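PDB 3LUU: gamma-butyrobetaine hydroxylase-like N-terminal domain-containing protein from Acidithiobacillus ferrooxidans, which is of unknown function but binds a zinc ion and may have a part in quinone biosynthesis. Local coordinates for residues 23-28 with 94-99; 36-41 with 88-93. All coordinates share one frame; numbering follows the deposited sequence.

Contact 1. Residues 23-28 with 94-99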
# COMPACT_ATOMS: atom_id res chain seq x y z
N VAL A 23 -6.74 4.76 0.08
CA VAL A 23 -7.69 3.65 -0.00
C VAL A 23 -8.90 4.03 0.85
O VAL A 23 -8.75 4.36 2.02
CB VAL A 23 -7.12 2.32 0.53
CG1 VAL A 23 -8.19 1.19 0.35
CG2 VAL A 23 -5.78 1.98 -0.13
N ASP A 24 -10.06 4.03 0.23
CA ASP A 24 -11.31 4.27 0.93
C ASP A 24 -11.82 2.91 1.38
O ASP A 24 -11.87 1.97 0.58
CB ASP A 24 -12.35 4.84 -0.00
CG ASP A 24 -12.08 6.28 -0.42
OD1 ASP A 24 -11.36 7.07 0.25
OD2 ASP A 24 -12.66 6.61 -1.44
N TRP A 25 -12.23 2.84 2.64
CA TRP A 25 -12.67 1.57 3.25
C TRP A 25 -14.13 1.67 3.62
O TRP A 25 -14.64 2.78 3.73
CB TRP A 25 -11.87 1.32 4.52
CG TRP A 25 -10.38 1.24 4.36
CD1 TRP A 25 -9.48 2.19 4.73
CD2 TRP A 25 -9.63 0.16 3.82
NE1 TRP A 25 -8.21 1.76 4.46
CE2 TRP A 25 -8.27 0.51 3.90
CE3 TRP A 25 -9.97 -1.08 3.27
CZ2 TRP A 25 -7.23 -0.35 3.48
CZ3 TRP A 25 -8.95 -1.94 2.85
CH2 TRP A 25 -7.59 -1.56 2.95
N ALA A 26 -14.77 0.53 3.87
CA ALA A 26 -16.21 0.48 4.16
C ALA A 26 -16.62 1.06 5.54
O ALA A 26 -17.79 1.41 5.72
CB ALA A 26 -16.72 -0.93 3.99
N ASP A 27 -15.70 1.18 6.50
CA ASP A 27 -16.03 1.86 7.79
C ASP A 27 -15.98 3.42 7.67
O ASP A 27 -16.07 4.15 8.68
CB ASP A 27 -15.08 1.35 8.91
CG ASP A 27 -13.65 1.81 8.72
OD1 ASP A 27 -13.27 2.06 7.53
OD2 ASP A 27 -12.89 1.96 9.74
N GLY A 28 -15.79 3.92 6.44
CA GLY A 28 -15.69 5.36 6.16
C GLY A 28 -14.31 5.93 6.31
O GLY A 28 -14.09 7.11 6.07
N TYR A 94 -3.40 -6.19 5.84
CA TYR A 94 -2.07 -5.61 6.03
C TYR A 94 -2.03 -4.10 5.74
O TYR A 94 -1.45 -3.35 6.51
CB TYR A 94 -1.08 -6.30 5.12
CG TYR A 94 0.36 -5.97 5.36
CD1 TYR A 94 0.97 -6.31 6.55
CD2 TYR A 94 1.10 -5.34 4.42
CE1 TYR A 94 2.28 -6.01 6.78
CE2 TYR A 94 2.42 -5.05 4.64
CZ TYR A 94 3.00 -5.38 5.81
OH TYR A 94 4.33 -5.10 6.01
N LEU A 95 -2.62 -3.66 4.64
CA LEU A 95 -2.66 -2.25 4.30
C LEU A 95 -3.36 -1.45 5.38
O LEU A 95 -2.86 -0.39 5.83
CB LEU A 95 -3.37 -2.01 2.98
CG LEU A 95 -2.67 -2.47 1.74
CD1 LEU A 95 -3.64 -2.34 0.57
CD2 LEU A 95 -1.41 -1.64 1.53
N ARG A 96 -4.49 -1.95 5.85
CA ARG A 96 -5.20 -1.28 6.93
C ARG A 96 -4.35 -1.17 8.20
O ARG A 96 -4.33 -0.11 8.86
CB ARG A 96 -6.53 -1.98 7.19
CG ARG A 96 -7.43 -1.26 8.09
CD ARG A 96 -7.82 0.10 7.55
NE ARG A 96 -8.48 0.83 8.62
CZ ARG A 96 -9.78 1.09 8.71
NH1 ARG A 96 -10.65 0.69 7.77
NH2 ARG A 96 -10.21 1.75 9.77
N ARG A 97 -3.65 -2.25 8.53
CA ARG A 97 -2.73 -2.33 9.67
C ARG A 97 -1.59 -1.32 9.57
O ARG A 97 -1.15 -0.79 10.60
CB ARG A 97 -2.16 -3.76 9.83
CG ARG A 97 -2.80 -4.63 10.95
CD ARG A 97 -2.35 -6.14 10.92
NE ARG A 97 -0.96 -6.35 10.44
CZ ARG A 97 0.06 -6.85 11.14
NH1 ARG A 97 -0.07 -7.28 12.40
NH2 ARG A 97 1.26 -6.97 10.55
N LEU A 98 -1.10 -1.07 8.35
CA LEU A 98 -0.04 -0.06 8.15
C LEU A 98 -0.49 1.35 8.50
O LEU A 98 0.35 2.20 8.76
CB LEU A 98 0.53 -0.07 6.72
CG LEU A 98 1.38 -1.26 6.30
CD1 LEU A 98 1.79 -1.00 4.85
CD2 LEU A 98 2.62 -1.54 7.16
N ASP A 99 -1.79 1.62 8.49
CA ASP A 99 -2.30 2.93 8.92
C ASP A 99 -1.89 3.30 10.37
O ASP A 99 -1.74 4.48 10.70
CB ASP A 99 -3.82 2.98 8.79
CG ASP A 99 -4.31 4.14 7.94
OD1 ASP A 99 -3.52 4.97 7.43
OD2 ASP A 99 -5.54 4.19 7.79
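Asp27 and Arg96 form an end-on, two-nitrogen salt bridge between the turn that follows strand 20-25 and helix 92-98. Arg96 NH2 donates to Asp27 OD2 over 2.7 Å, and at 164° the bond is nearly straight. It reaches OD2 on the syn side, with the acceptor almost in the guanidinium plane. The second bond, from Arg96 NH1 to Asp27 OD1, is 3.0 Å long and less straight (152°); OD1 lies tilted from the guanidinium plane, and NH1 meets it from above the carboxylate plane. NH1 also donates to Arg6 O, and Asp27 OD1 also accepts from His29 N. The type I turn from Trp25 to Gly28 presents the carboxylate, closed by Gly28 N donating to Trp25 O at 3.2 Å.

Between the turn and the helix lies the indole of Trp25. Arg96 CG is anti to the backbone N and the chain then bends at chi2 (61°), laying the side chain over one face of the five-membered ring. Arg96 CD makes a CH-pi contact 3.7 Å from that ring's centroid, and Arg96 CZ a cation-pi contact 4.5 Å from the same centroid. Val23 CG1 lies over the opposite face, toward its rim, while Leu95 CB meets Trp25 CZ2 at the ring edge, 4.2 Å away. Trp25 NE1 is hydrogen-bonded to Ser31 OG, a hydroxyl that also pairs with Asp99 OD2. The buried indole N-H is satisfied from strand 30-34, and the Asp27 carboxylate probably balances the arginine's charge; with the indole face and Arg6 O it is likely to hold the guanidinium in one orientation.

Contact 2. Residues 36-41 with 88-93. With ZN (zinc ion), chain B.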
# COMPACT_ATOMS: atom_id res chain seq x y z
N GLU A 36 6.74 5.53 0.12
CA GLU A 36 7.93 5.19 0.88
C GLU A 36 7.62 4.15 1.94
O GLU A 36 8.32 3.17 2.07
CB GLU A 36 8.48 6.41 1.57
CG GLU A 36 9.72 6.13 2.41
CD GLU A 36 10.15 7.31 3.28
OE1 GLU A 36 9.29 8.15 3.66
OE2 GLU A 36 11.37 7.40 3.56
N HIS A 37 6.60 4.43 2.75
CA HIS A 37 6.16 3.53 3.82
C HIS A 37 5.80 2.15 3.28
O HIS A 37 6.27 1.13 3.79
CB HIS A 37 4.99 4.18 4.56
CG HIS A 37 4.59 3.50 5.82
ND1 HIS A 37 3.44 3.85 6.50
CD2 HIS A 37 5.17 2.53 6.55
CE1 HIS A 37 3.33 3.11 7.58
NE2 HIS A 37 4.36 2.29 7.63
N LEU A 38 5.03 2.12 2.20
CA LEU A 38 4.66 0.86 1.56
C LEU A 38 5.91 0.06 1.11
O LEU A 38 6.01 -1.16 1.30
CB LEU A 38 3.72 1.14 0.37
CG LEU A 38 2.31 1.64 0.71
CD1 LEU A 38 1.70 2.28 -0.52
CD2 LEU A 38 1.43 0.51 1.24
N ARG A 39 6.87 0.77 0.53
CA ARG A 39 8.07 0.12 0.08
C ARG A 39 8.90 -0.44 1.23
O ARG A 39 9.38 -1.57 1.16
CB ARG A 39 8.89 1.09 -0.79
CG ARG A 39 10.19 0.54 -1.36
CD ARG A 39 9.98 -0.68 -2.21
NE ARG A 39 11.25 -1.29 -2.55
CZ ARG A 39 11.86 -2.24 -1.84
NH1 ARG A 39 11.34 -2.72 -0.72
NH2 ARG A 39 13.03 -2.72 -2.24
N VAL A 40 9.09 0.34 2.29
CA VAL A 40 9.96 -0.15 3.37
C VAL A 40 9.27 -1.23 4.19
O VAL A 40 9.95 -2.01 4.84
CB VAL A 40 10.54 0.99 4.24
CG1 VAL A 40 11.29 2.01 3.36
CG2 VAL A 40 9.51 1.67 5.00
N GLU A 41 7.94 -1.26 4.18
CA GLU A 41 7.14 -2.37 4.78
C GLU A 41 6.67 -3.43 3.79
O GLU A 41 5.78 -4.20 4.10
CB GLU A 41 5.84 -1.81 5.37
CG GLU A 41 6.01 -0.72 6.37
CD GLU A 41 6.12 -1.26 7.73
OE1 GLU A 41 6.62 -2.40 7.82
OE2 GLU A 41 5.69 -0.55 8.68
N GLY A 88 5.69 -8.14 -3.41
CA GLY A 88 5.01 -7.25 -2.54
C GLY A 88 3.57 -7.43 -2.91
O GLY A 88 3.04 -6.67 -3.73
N ILE A 89 2.97 -8.47 -2.33
CA ILE A 89 1.53 -8.67 -2.37
C ILE A 89 1.08 -8.14 -1.02
O ILE A 89 1.58 -8.57 0.01
CB ILE A 89 1.13 -10.14 -2.54
CG1 ILE A 89 1.70 -10.72 -3.85
CG2 ILE A 89 -0.39 -10.32 -2.48
CD1 ILE A 89 1.13 -10.13 -5.13
N PHE A 90 0.21 -7.15 -1.04
CA PHE A 90 -0.27 -6.51 0.17
C PHE A 90 -1.72 -6.89 0.34
O PHE A 90 -2.57 -6.51 -0.49
CB PHE A 90 -0.20 -4.99 0.06
CG PHE A 90 1.20 -4.43 0.04
CD1 PHE A 90 2.02 -4.60 -1.07
CD2 PHE A 90 1.66 -3.65 1.10
CE1 PHE A 90 3.27 -4.04 -1.11
CE2 PHE A 90 2.94 -3.11 1.06
CZ PHE A 90 3.73 -3.32 -0.05
N THR A 91 -2.03 -7.62 1.41
CA THR A 91 -3.43 -7.93 1.68
C THR A 91 -4.11 -6.65 2.18
O THR A 91 -3.46 -5.74 2.71
CB THR A 91 -3.61 -9.04 2.69
OG1 THR A 91 -3.16 -8.62 3.99
CG2 THR A 91 -2.85 -10.29 2.26
N TRP A 92 -5.43 -6.59 2.00
CA TRP A 92 -6.24 -5.50 2.54
C TRP A 92 -6.05 -5.33 4.05
O TRP A 92 -5.87 -4.21 4.53
CB TRP A 92 -7.72 -5.72 2.21
CG TRP A 92 -7.99 -5.89 0.74
CD1 TRP A 92 -8.72 -6.89 0.16
CD2 TRP A 92 -7.55 -5.05 -0.32
NE1 TRP A 92 -8.76 -6.72 -1.20
CE2 TRP A 92 -8.05 -5.60 -1.53
CE3 TRP A 92 -6.80 -3.86 -0.38
CZ2 TRP A 92 -7.81 -5.02 -2.78
CZ3 TRP A 92 -6.57 -3.28 -1.63
CH2 TRP A 92 -7.07 -3.87 -2.81
N GLU A 93 -6.02 -6.44 4.77
CA GLU A 93 -5.80 -6.44 6.21
C GLU A 93 -4.45 -5.79 6.55
O GLU A 93 -4.36 -4.94 7.43
CB GLU A 93 -5.90 -7.88 6.77
CG GLU A 93 -6.51 -7.98 8.14
ZN ZN B . 4.88 1.20 9.27
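Glu41 OE2 binds the zinc ion at 2.0 Å, while the backbone O of the same residue, near Phe90 CE2, accepts from Tyr94 OH. His37 NE2 binds the same ion, also at 2.0 Å. One helical turn separates the two ligands, as the bond from Glu41 N to His37 O (2.9 Å) confirms, and the bend of the Glu41 chain at chi2 (-90°) swings its carboxylate toward the ion. Glu101 completes the site with O and OXT of its terminal carboxylate.

On the side toward strand 89-91, Phe90 meets the helix edge-on. Its CZ stands 3.4 Å from Leu38 O, which lies near the ring plane, so the electropositive rim of the ring faces a carbonyl oxygen close to the helix end. Leu38 CD2 reaches Phe90 CE2 at 3.9 Å, the two side chains crossing at a slant. Were Phe90 an alanine, a gap would probably open beside Leu38 CD2, and Leu38 O would lose the ring edge that faces it.

Phe90 also packs on Leu95 and Pro43, and Leu38 on Met21. Helix 35-40 therefore lies against strand 89-91, an edge strand of an antiparallel sheet, pairing with strand 76-81. Thr91, the N-cap, turns the chain from that strand into helix 92-98, whose Leu95 and Leu98 pack against Leu38.

In the fold
Both contacts use helix 92-98, and contact 2 is nested along the chain within the loop that contact 1 closes; their centres are 12 Å apart. The helix touches the sheet of strand 20-25 through contact 1, and contact 2 holds its first residues, just after strand 89-91, whose Phe90 makes the contact. Tyr94 OH joins the two regions by a probable hydrogen bond to Glu41 O, 2.6 Å long. Leu98 CD2 packs against Glu41 CD at 3.6 Å, beside the metal site. Leu95, which touches Trp25, has its side chain about 10 Å from the zinc; Arg96, Trp25 and Asp27 take no part in the metal site.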